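Local coordinates for extracellular solute-binding protein family 1 (Alicyclobacillus acidocaldarius subsp. acidocaldarius, PDB 4OVJ) that probably captures a solute outside the cell and hands it to an ABC importer, as other extracellular solute-binding proteins of family 1 do, at residues 136-141 with 259-264; 291-296 with 367-372; 30-35 with 86-91. All coordinates share one frame; numbering follows the deposited sequence.

Contact 1 of 3, residues 136-141 with 259-264; sequences LNNYAV and TWVNYV. With SO4 (sulfate ion), chain B.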
loop_
_atom_site.group_PDB
_atom_site.type_symbol
_atom_site.label_atom_id
_atom_site.label_comp_id
_atom_site.label_asym_id
_atom_site.label_seq_id
_atom_site.Cartn_x
_atom_site.Cartn_y
_atom_site.Cartn_z
ATOM N N LEU A 136 -4.940 3.553 3.318
ATOM C CA LEU A 136 -3.583 3.711 2.824
ATOM C C LEU A 136 -2.607 2.677 3.382
ATOM O O LEU A 136 -2.810 2.128 4.460
ATOM C CB LEU A 136 -3.069 5.082 3.244
ATOM C CG LEU A 136 -3.935 6.284 2.872
ATOM C CD1 LEU A 136 -3.282 7.568 3.362
ATOM C CD2 LEU A 136 -4.149 6.343 1.365
ATOM N N ASN A 137 -1.535 2.446 2.633
ATOM C CA ASN A 137 -0.382 1.714 3.117
ATOM C C ASN A 137 0.862 2.279 2.433
ATOM O O ASN A 137 0.783 2.864 1.362
ATOM C CB ASN A 137 -0.546 0.235 2.810
ATOM C CG ASN A 137 0.188 -0.685 3.775
ATOM O OD1 ASN A 137 0.976 -0.271 4.635
ATOM N ND2 ASN A 137 -0.094 -1.971 3.631
ATOM N N ASN A 138 2.016 2.099 3.047
ATOM C CA ASN A 138 3.268 2.431 2.392
ATOM C C ASN A 138 4.421 1.689 3.051
ATOM O O ASN A 138 4.271 1.124 4.127
ATOM C CB ASN A 138 3.511 3.942 2.409
ATOM C CG ASN A 138 3.543 4.522 3.805
ATOM O OD1 ASN A 138 2.529 5.008 4.307
ATOM N ND2 ASN A 138 4.717 4.493 4.442
ATOM N N TYR A 139 5.564 1.685 2.382
ATOM C CA TYR A 139 6.753 1.056 2.926
ATOM C C TYR A 139 7.309 1.827 4.114
ATOM O O TYR A 139 7.211 3.054 4.189
ATOM C CB TYR A 139 7.829 0.947 1.847
ATOM C CG TYR A 139 7.655 -0.249 0.937
ATOM C CD1 TYR A 139 7.641 -1.534 1.455
ATOM C CD2 TYR A 139 7.559 -0.096 -0.450
ATOM C CE1 TYR A 139 7.502 -2.644 0.633
ATOM C CE2 TYR A 139 7.422 -1.200 -1.277
ATOM C CZ TYR A 139 7.399 -2.469 -0.724
ATOM O OH TYR A 139 7.259 -3.572 -1.522
ATOM N N ALA A 140 7.896 1.084 5.038
ATOM C CA ALA A 140 8.622 1.648 6.167
ATOM C C ALA A 140 9.740 0.688 6.528
ATOM O O ALA A 140 9.679 -0.496 6.202
ATOM C CB ALA A 140 7.694 1.796 7.353
ATOM N N VAL A 141 10.756 1.215 7.190
ATOM C CA VAL A 141 11.707 0.388 7.914
ATOM C C VAL A 141 11.172 0.233 9.324
ATOM O O VAL A 141 10.943 1.213 10.021
ATOM C CB VAL A 141 13.098 1.026 7.935
ATOM C CG1 VAL A 141 14.029 0.221 8.817
ATOM C CG2 VAL A 141 13.652 1.137 6.525
ATOM N N THR A 259 9.327 -3.201 4.996
ATOM C CA THR A 259 8.088 -3.841 4.569
ATOM C C THR A 259 6.945 -2.847 4.674
ATOM O O THR A 259 7.160 -1.671 4.978
ATOM C CB THR A 259 7.791 -5.084 5.412
ATOM O OG1 THR A 259 6.645 -5.771 4.876
ATOM C CG2 THR A 259 7.544 -4.695 6.857
ATOM N N TRP A 260 5.731 -3.310 4.410
ATOM C CA TRP A 260 4.570 -2.442 4.527
ATOM C C TRP A 260 4.315 -2.060 5.978
ATOM O O TRP A 260 4.388 -2.903 6.887
ATOM C CB TRP A 260 3.346 -3.099 3.912
ATOM C CG TRP A 260 3.577 -3.340 2.472
ATOM C CD1 TRP A 260 4.092 -4.476 1.887
ATOM C CD2 TRP A 260 3.382 -2.395 1.422
ATOM N NE1 TRP A 260 4.209 -4.287 0.521
ATOM C CE2 TRP A 260 3.770 -3.024 0.212
ATOM C CE3 TRP A 260 2.904 -1.080 1.381
ATOM C CZ2 TRP A 260 3.695 -2.377 -1.023
ATOM C CZ3 TRP A 260 2.826 -0.436 0.141
ATOM C CH2 TRP A 260 3.219 -1.088 -1.041
ATOM N N VAL A 261 4.004 -0.789 6.193
ATOM C CA VAL A 261 3.911 -0.266 7.541
ATOM C C VAL A 261 2.822 -0.950 8.375
ATOM O O VAL A 261 2.956 -1.047 9.592
ATOM C CB VAL A 261 3.760 1.276 7.547
ATOM C CG1 VAL A 261 2.368 1.698 7.102
ATOM C CG2 VAL A 261 4.086 1.829 8.920
ATOM N N ASN A 262 1.787 -1.463 7.713
ATOM C CA ASN A 262 0.686 -2.181 8.362
ATOM C C ASN A 262 1.146 -3.352 9.208
ATOM O O ASN A 262 0.478 -3.723 10.172
ATOM C CB ASN A 262 -0.343 -2.675 7.321
ATOM C CG ASN A 262 0.108 -3.924 6.561
ATOM O OD1 ASN A 262 0.917 -3.848 5.638
ATOM N ND2 ASN A 262 -0.457 -5.085 6.917
ATOM N N TYR A 263 2.288 -3.932 8.846
ATOM C CA TYR A 263 2.826 -5.073 9.568
ATOM C C TYR A 263 3.310 -4.745 10.973
ATOM O O TYR A 263 3.548 -5.668 11.753
ATOM C CB TYR A 263 3.965 -5.742 8.783
ATOM C CG TYR A 263 3.486 -6.612 7.655
ATOM C CD1 TYR A 263 2.783 -7.783 7.911
ATOM C CD2 TYR A 263 3.756 -6.288 6.336
ATOM C CE1 TYR A 263 2.345 -8.596 6.884
ATOM C CE2 TYR A 263 3.314 -7.097 5.296
ATOM C CZ TYR A 263 2.609 -8.247 5.582
ATOM O OH TYR A 263 2.176 -9.076 4.576
ATOM N N VAL A 264 3.471 -3.460 11.318
ATOM C CA VAL A 264 4.006 -3.148 12.641
ATOM C C VAL A 264 3.113 -3.684 13.764
ATOM O O VAL A 264 3.628 -4.096 14.799
ATOM C CB VAL A 264 4.327 -1.647 12.851
ATOM C CG1 VAL A 264 3.066 -0.817 12.919
ATOM C CG2 VAL A 264 5.151 -1.446 14.124
HETATM S S SO4 B . 6.546 -6.988 -0.604
HETATM O O1 SO4 B . 6.960 -8.160 -1.400
HETATM O O2 SO4 B . 5.413 -6.277 -1.249
HETATM O O3 SO4 B . 6.086 -7.445 0.723
HETATM O O4 SO4 B . 7.712 -6.096 -0.443
#
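Asn137, on strand 128-144, grips the turn that follows strand 256-260. With CG anti to the backbone N (chi1 -153°), its amide reaches past the CB of Trp260. There ND2 gives an almost straight bond of 2.9 Å to Asn262 OD1, coming from above that carbonyl plane, with the two amides nearly perpendicular. OD1 takes a weak bond from Asn262 N. At Asn138 the backbone does the work: Val261 N donates to Asn138 O at 2.8 Å, nearly along the C=O axis. Its CB points away from the other strand, and ND2 bonds back to Tyr139 O, while helix 350-365 packs on the side chain through Leu358 and Ala362.

Tyr139 pairs with Trp260 as a non-hydrogen-bonded antiparallel pair. Its ring stacks face to face on the six-membered ring of the indole, with centroids 4.2 Å apart and planes inclined by 26°. Both polar tips then converge on one sulfate, Tyr139 OH on O4 (2.8 Å) and Trp260 NE1 on O2 (2.9 Å, 173° at the hydrogen); Ser184 is a third partner. Ala140 and Thr259 form the hydrogen-bonded pair, N to O in both directions, and Ala140 CB rests 3.9 Å from Val261 CG2. An antiparallel strand pair running into a type I turn, Trp260 to Tyr263, thus carries a stacked aromatic pair at an anion site, probably filled from the crystallisation liquor, in this periplasmic-binding-protein-like fold.

Contact 2 of 3, residues 291-296 with 367-372; sequences YIKPSQ and TPIDPP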
loop_
_atom_site.group_PDB
_atom_site.type_symbol
_atom_site.label_atom_id
_atom_site.label_comp_id
_atom_site.label_asym_id
_atom_site.label_seq_id
_atom_site.Cartn_x
_atom_site.Cartn_y
_atom_site.Cartn_z
ATOM N N TYR A 291 5.701 5.874 -2.525
ATOM C CA TYR A 291 4.319 6.152 -2.909
ATOM C C TYR A 291 3.424 5.619 -1.806
ATOM O O TYR A 291 3.824 4.767 -1.008
ATOM C CB TYR A 291 3.952 5.471 -4.230
ATOM C CG TYR A 291 4.161 3.971 -4.214
ATOM C CD1 TYR A 291 5.428 3.422 -4.406
ATOM C CD2 TYR A 291 3.107 3.107 -3.950
ATOM C CE1 TYR A 291 5.635 2.050 -4.359
ATOM C CE2 TYR A 291 3.302 1.737 -3.915
ATOM C CZ TYR A 291 4.573 1.216 -4.102
ATOM O OH TYR A 291 4.768 -0.142 -4.062
ATOM N N ILE A 292 2.205 6.121 -1.780
ATOM C CA ILE A 292 1.171 5.608 -0.905
ATOM C C ILE A 292 0.285 4.705 -1.746
ATOM O O ILE A 292 -0.204 5.112 -2.785
ATOM C CB ILE A 292 0.320 6.743 -0.296
ATOM C CG1 ILE A 292 1.199 7.857 0.271
ATOM C CG2 ILE A 292 -0.602 6.185 0.772
ATOM C CD1 ILE A 292 2.200 7.412 1.306
ATOM N N LYS A 293 0.070 3.486 -1.285
ATOM C CA LYS A 293 -0.772 2.546 -2.007
ATOM C C LYS A 293 -2.202 2.737 -1.517
ATOM O O LYS A 293 -2.456 2.616 -0.327
ATOM C CB LYS A 293 -0.316 1.124 -1.723
ATOM C CG LYS A 293 -1.101 0.042 -2.444
ATOM C CD LYS A 293 -0.503 -1.327 -2.140
ATOM C CE LYS A 293 -1.483 -2.439 -2.460
ATOM N NZ LYS A 293 -1.595 -2.628 -3.927
ATOM N N PRO A 294 -3.139 3.055 -2.427
ATOM C CA PRO A 294 -4.542 3.107 -2.036
ATOM C C PRO A 294 -5.105 1.698 -1.887
ATOM O O PRO A 294 -4.990 0.875 -2.803
ATOM C CB PRO A 294 -5.190 3.856 -3.198
ATOM C CG PRO A 294 -4.372 3.466 -4.383
ATOM C CD PRO A 294 -2.966 3.244 -3.886
ATOM N N SER A 295 -5.692 1.390 -0.738
ATOM C CA SER A 295 -6.198 0.042 -0.525
ATOM C C SER A 295 -7.369 -0.237 -1.462
ATOM O O SER A 295 -7.477 -1.310 -2.051
ATOM C CB SER A 295 -6.657 -0.120 0.915
ATOM O OG SER A 295 -5.579 0.171 1.782
ATOM N N GLN A 296 -8.250 0.742 -1.540
ATOM C CA GLN A 296 -9.489 0.671 -2.304
ATOM C C GLN A 296 -9.952 2.098 -2.475
ATOM O O GLN A 296 -9.311 3.015 -1.977
ATOM C CB GLN A 296 -10.604 -0.108 -1.586
ATOM C CG GLN A 296 -10.212 -1.206 -0.632
ATOM C CD GLN A 296 -11.395 -1.722 0.149
ATOM O OE1 GLN A 296 -12.306 -0.953 0.511
ATOM N NE2 GLN A 296 -11.397 -3.011 0.422
ATOM N N THR A 367 5.219 10.402 -3.837
ATOM C CA THR A 367 4.723 10.815 -5.137
ATOM C C THR A 367 3.688 9.793 -5.590
ATOM O O THR A 367 3.547 8.742 -4.970
ATOM C CB THR A 367 5.862 10.926 -6.151
ATOM O OG1 THR A 367 6.390 9.636 -6.400
ATOM C CG2 THR A 367 6.966 11.833 -5.633
ATOM N N PRO A 368 2.948 10.100 -6.666
ATOM C CA PRO A 368 1.874 9.198 -7.050
ATOM C C PRO A 368 2.349 7.788 -7.385
ATOM O O PRO A 368 3.434 7.588 -7.934
ATOM C CB PRO A 368 1.281 9.869 -8.293
ATOM C CG PRO A 368 1.544 11.320 -8.071
ATOM C CD PRO A 368 2.914 11.349 -7.443
ATOM N N ILE A 369 1.504 6.827 -7.058
ATOM C CA ILE A 369 1.719 5.436 -7.406
ATOM C C ILE A 369 1.771 5.289 -8.935
ATOM O O ILE A 369 1.140 6.063 -9.669
ATOM C CB ILE A 369 0.603 4.569 -6.772
ATOM C CG1 ILE A 369 0.924 3.083 -6.897
ATOM C CG2 ILE A 369 -0.765 4.913 -7.366
ATOM C CD1 ILE A 369 -0.015 2.191 -6.104
ATOM N N ASP A 370 2.534 4.308 -9.407
ATOM C CA ASP A 370 2.599 3.991 -10.825
ATOM C C ASP A 370 1.232 3.536 -11.324
ATOM O O ASP A 370 0.394 3.073 -10.540
ATOM C CB ASP A 370 3.535 2.811 -11.092
ATOM C CG ASP A 370 5.028 3.139 -10.929
ATOM O OD1 ASP A 370 5.418 4.275 -10.581
ATOM O OD2 ASP A 370 5.828 2.201 -11.184
ATOM N N PRO A 371 1.011 3.621 -12.639
ATOM C CA PRO A 371 -0.230 3.071 -13.187
ATOM C C PRO A 371 -0.425 1.584 -12.866
ATOM O O PRO A 371 0.555 0.877 -12.559
ATOM C CB PRO A 371 -0.067 3.265 -14.699
ATOM C CG PRO A 371 0.928 4.363 -14.843
ATOM C CD PRO A 371 1.840 4.277 -13.668
ATOM N N PRO A 372 -1.678 1.096 -12.935
ATOM C CA PRO A 372 -1.925 -0.310 -12.617
ATOM C C PRO A 372 -1.086 -1.216 -13.520
ATOM O O PRO A 372 -0.837 -0.863 -14.673
ATOM C CB PRO A 372 -3.430 -0.477 -12.891
ATOM C CG PRO A 372 -3.988 0.904 -12.825
ATOM C CD PRO A 372 -2.905 1.781 -13.376
HETATM O O HOH W 1 1.408 8.582 -3.141
HETATM O O HOH W 2 -0.739 7.415 -4.696
#
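In the two-lobed fold of solute-binding proteins, this contact sets the start of strand 293-300 against the loop that joins helices 350-365 and 377-392. That strand lies between strands 84-87 and 128-144 in the mixed sheet. The loop runs past it in an extended form, and side-chain packing and two bridging waters join the two segments.

Ile369 carries the apolar part. Its CG1 is anti to the backbone N (chi1 -170°) and CD1 continues the extended branch, so the arm crosses obliquely beside the Tyr291 ring, CG1 lying 3.7 Å from CD2. The tip of the same arm meets the Pro294 ring end on, with CD1 3.8 Å from CD. The backbone of Tyr291 directs CB toward the loop, 3.4 Å from Thr367 O, and its CA makes a CA-H...O contact with that same oxygen. From there the first torsion sets the ring: CG sits in the crowded position between the backbone N and the carbonyl carbon (chi1 57°), which swings the CD2 and CE2 edge to the Ile369 branch.

Beyond the two segments, Arg193 of helix 185-194 fastens the loop through a salt bridge to Asp370 OD1 and a hydrogen bond to Pro368 O.

Water links the backbones where they do not bond directly. One molecule accepts from Ile292 N and donates to Thr367 O, so this carbonyl faces both the water and the Tyr291 CB. The second donates to Ile292 O at 3.0 Å and accepts a weak bond from Ile369 N at 3.3 Å.

Contact 3 of 3, residues 30-35 with 86-91; sequences GFWGDA and QMDYEY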
loop_
_atom_site.group_PDB
_atom_site.type_symbol
_atom_site.label_atom_id
_atom_site.label_comp_id
_atom_site.label_asym_id
_atom_site.label_seq_id
_atom_site.Cartn_x
_atom_site.Cartn_y
_atom_site.Cartn_z
ATOM N N GLY A 30 -22.655 -0.725 -2.871
ATOM C CA GLY A 30 -22.009 -1.994 -3.158
ATOM C C GLY A 30 -20.580 -2.014 -2.632
ATOM O O GLY A 30 -19.849 -1.044 -2.759
ATOM N N PHE A 31 -20.185 -3.131 -2.033
ATOM C CA PHE A 31 -18.809 -3.300 -1.586
ATOM C C PHE A 31 -18.469 -4.776 -1.487
ATOM O O PHE A 31 -19.362 -5.619 -1.508
ATOM C CB PHE A 31 -18.558 -2.557 -0.262
ATOM C CG PHE A 31 -19.353 -3.080 0.882
ATOM C CD1 PHE A 31 -20.669 -2.673 1.075
ATOM C CD2 PHE A 31 -18.784 -3.973 1.778
ATOM C CE1 PHE A 31 -21.407 -3.157 2.143
ATOM C CE2 PHE A 31 -19.520 -4.459 2.845
ATOM C CZ PHE A 31 -20.830 -4.056 3.021
ATOM N N TRP A 32 -17.175 -5.071 -1.446
ATOM C CA TRP A 32 -16.676 -6.431 -1.285
ATOM C C TRP A 32 -15.916 -6.524 0.020
ATOM O O TRP A 32 -15.563 -5.513 0.631
ATOM C CB TRP A 32 -15.748 -6.839 -2.438
ATOM C CG TRP A 32 -14.321 -6.304 -2.344
ATOM C CD1 TRP A 32 -13.283 -6.865 -1.659
ATOM C CD2 TRP A 32 -13.797 -5.118 -2.954
ATOM N NE1 TRP A 32 -12.153 -6.104 -1.792
ATOM C CE2 TRP A 32 -12.432 -5.028 -2.589
ATOM C CE3 TRP A 32 -14.340 -4.132 -3.784
ATOM C CZ2 TRP A 32 -11.603 -3.984 -3.017
ATOM C CZ3 TRP A 32 -13.519 -3.083 -4.209
ATOM C CH2 TRP A 32 -12.162 -3.016 -3.818
ATOM N N GLY A 33 -15.653 -7.750 0.430
ATOM C CA GLY A 33 -14.790 -7.975 1.564
ATOM C C GLY A 33 -14.933 -9.360 2.146
ATOM O O GLY A 33 -15.766 -10.151 1.711
ATOM N N ASP A 34 -14.100 -9.639 3.135
ATOM C CA ASP A 34 -14.282 -10.809 3.979
ATOM C C ASP A 34 -15.290 -10.482 5.098
ATOM O O ASP A 34 -15.896 -9.412 5.116
ATOM C CB ASP A 34 -12.927 -11.299 4.533
ATOM C CG ASP A 34 -12.215 -10.263 5.395
ATOM O OD1 ASP A 34 -12.829 -9.260 5.817
ATOM O OD2 ASP A 34 -11.012 -10.460 5.654
ATOM N N ALA A 35 -15.478 -11.407 6.028
ATOM C CA ALA A 35 -16.477 -11.216 7.064
ATOM C C ALA A 35 -16.174 -9.997 7.958
ATOM O O ALA A 35 -17.079 -9.247 8.332
ATOM C CB ALA A 35 -16.614 -12.479 7.889
ATOM N N GLN A 86 -17.731 0.539 -3.993
ATOM C CA GLN A 86 -16.343 0.331 -3.626
ATOM C C GLN A 86 -15.619 -0.088 -4.921
ATOM O O GLN A 86 -16.143 -0.877 -5.713
ATOM C CB GLN A 86 -16.219 -0.705 -2.524
ATOM C CG GLN A 86 -14.902 -0.704 -1.780
ATOM C CD GLN A 86 -15.004 -1.617 -0.582
ATOM O OE1 GLN A 86 -15.518 -1.241 0.470
ATOM N NE2 GLN A 86 -14.577 -2.830 -0.752
HETATM N N MSE A 87 -14.451 0.497 -5.159
HETATM C CA MSE A 87 -13.737 0.337 -6.420
HETATM C C MSE A 87 -12.305 -0.011 -6.126
HETATM O O MSE A 87 -11.775 0.324 -5.068
HETATM C CB MSE A 87 -13.899 1.636 -7.200
HETATM C CG MSE A 87 -13.235 1.695 -8.576
HETATM SE SE MSE A 87 -13.906 0.328 -9.818
HETATM C CE MSE A 87 -15.849 0.359 -9.523
ATOM N N ASP A 88 -11.684 -0.706 -7.069
ATOM C CA ASP A 88 -10.297 -1.108 -6.958
ATOM C C ASP A 88 -9.450 -0.454 -8.054
ATOM O O ASP A 88 -9.924 -0.192 -9.169
ATOM C CB ASP A 88 -10.144 -2.614 -7.063
ATOM C CG ASP A 88 -8.721 -3.071 -6.718
ATOM O OD1 ASP A 88 -8.356 -3.053 -5.516
ATOM O OD2 ASP A 88 -7.966 -3.438 -7.649
ATOM N N TYR A 89 -8.187 -0.214 -7.729
ATOM C CA TYR A 89 -7.230 0.385 -8.664
ATOM C C TYR A 89 -7.153 -0.357 -9.999
ATOM O O TYR A 89 -6.997 0.272 -11.050
ATOM C CB TYR A 89 -5.848 0.462 -8.003
ATOM C CG TYR A 89 -4.859 1.393 -8.666
ATOM C CD1 TYR A 89 -5.213 2.690 -9.030
ATOM C CD2 TYR A 89 -3.555 0.979 -8.909
ATOM C CE1 TYR A 89 -4.303 3.544 -9.632
ATOM C CE2 TYR A 89 -2.632 1.820 -9.503
ATOM C CZ TYR A 89 -3.010 3.104 -9.873
ATOM O OH TYR A 89 -2.095 3.936 -10.471
ATOM N N GLU A 90 -7.271 -1.680 -9.959
ATOM C CA GLU A 90 -7.241 -2.521 -11.165
ATOM C C GLU A 90 -8.368 -2.210 -12.172
ATOM O O GLU A 90 -8.185 -2.363 -13.392
ATOM C CB GLU A 90 -7.316 -4.005 -10.758
ATOM C CG GLU A 90 -7.409 -4.975 -11.935
ATOM C CD GLU A 90 -7.320 -6.440 -11.541
ATOM O OE1 GLU A 90 -7.333 -6.761 -10.328
ATOM O OE2 GLU A 90 -7.246 -7.279 -12.468
ATOM N N TYR A 91 -9.528 -1.813 -11.664
ATOM C CA TYR A 91 -10.729 -1.683 -12.483
ATOM C C TYR A 91 -11.230 -0.264 -12.713
ATOM O O TYR A 91 -12.121 -0.039 -13.544
ATOM C CB TYR A 91 -11.843 -2.498 -11.847
ATOM C CG TYR A 91 -11.609 -3.996 -11.901
ATOM C CD1 TYR A 91 -11.446 -4.652 -13.112
ATOM C CD2 TYR A 91 -11.548 -4.744 -10.745
ATOM C CE1 TYR A 91 -11.232 -6.020 -13.158
ATOM C CE2 TYR A 91 -11.349 -6.108 -10.778
ATOM C CZ TYR A 91 -11.188 -6.741 -11.978
ATOM O OH TYR A 91 -10.988 -8.096 -11.990
#
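Two hydrogen bonds, both donated by Gln86, tie the C-terminal ends of the adjacent parallel strands 25-31 and 84-87 in one lobe of the solute-binding-protein fold. The backbone bond is nearly straight: Gln86 N to Gly30 O is 2.9 Å, with the donor in the carbonyl plane. The side-chain bond is longer and more bent, Gln86 NE2 reaching Trp32 O at 3.2 Å from above the carbonyl plane. Gln86 OE1 is engaged by Arg331, so both ends of the amide have partners and its rotation is fixed.

The same NE2 lies over the indole of Trp32, 3.3 Å from CD2. Amide and ring planes stand 80° apart, so the nitrogen is presented to the ring face. An extended Gln86 chain, CG anti to the backbone N (chi1 -162°), carries it there. In van der Waals contact, Phe31 CB comes to 3.4 Å from Gln86 OE1, and Trp32 CH2 packs on Asp88 CB at 3.8 Å. Asp88 OD2 also accepts from Glu90 N, forming an Asx turn.

Phe65 and Phe69 of helix 65-77 pack against Trp32, Phe65 edge to face, while strand 293-300 reaches Trp32 and Gln86 through Gln296. The chain leaves strand 84-87 for helix 92-98 and strand 25-31 for helix 35-51, whose N-terminus Asp34 caps.

In the fold
All three contacts reach one mixed sheet. Strand 293-300 joins them: it pairs with 128-144 of contact 1 and with 84-87 of contact 3. Contacts 1 and 2 have centres about 13 Å apart and meet directly, Asn137 O lying 2.8 Å from Lys293 N, a probable hydrogen bond, and Trp260 CH2 3.5 Å from Tyr291 OH. Contacts 2 and 3, about 16 Å apart by centres, are joined by Asp370 O and Tyr89 OH at 2.6 Å, again a probable hydrogen bond. Contacts 1 and 3 do not touch; their nearest atoms are about 11 Å apart. The sulfate belongs to contact 1, and Tyr291 of contact 2 packs against both aromatic residues that hold it.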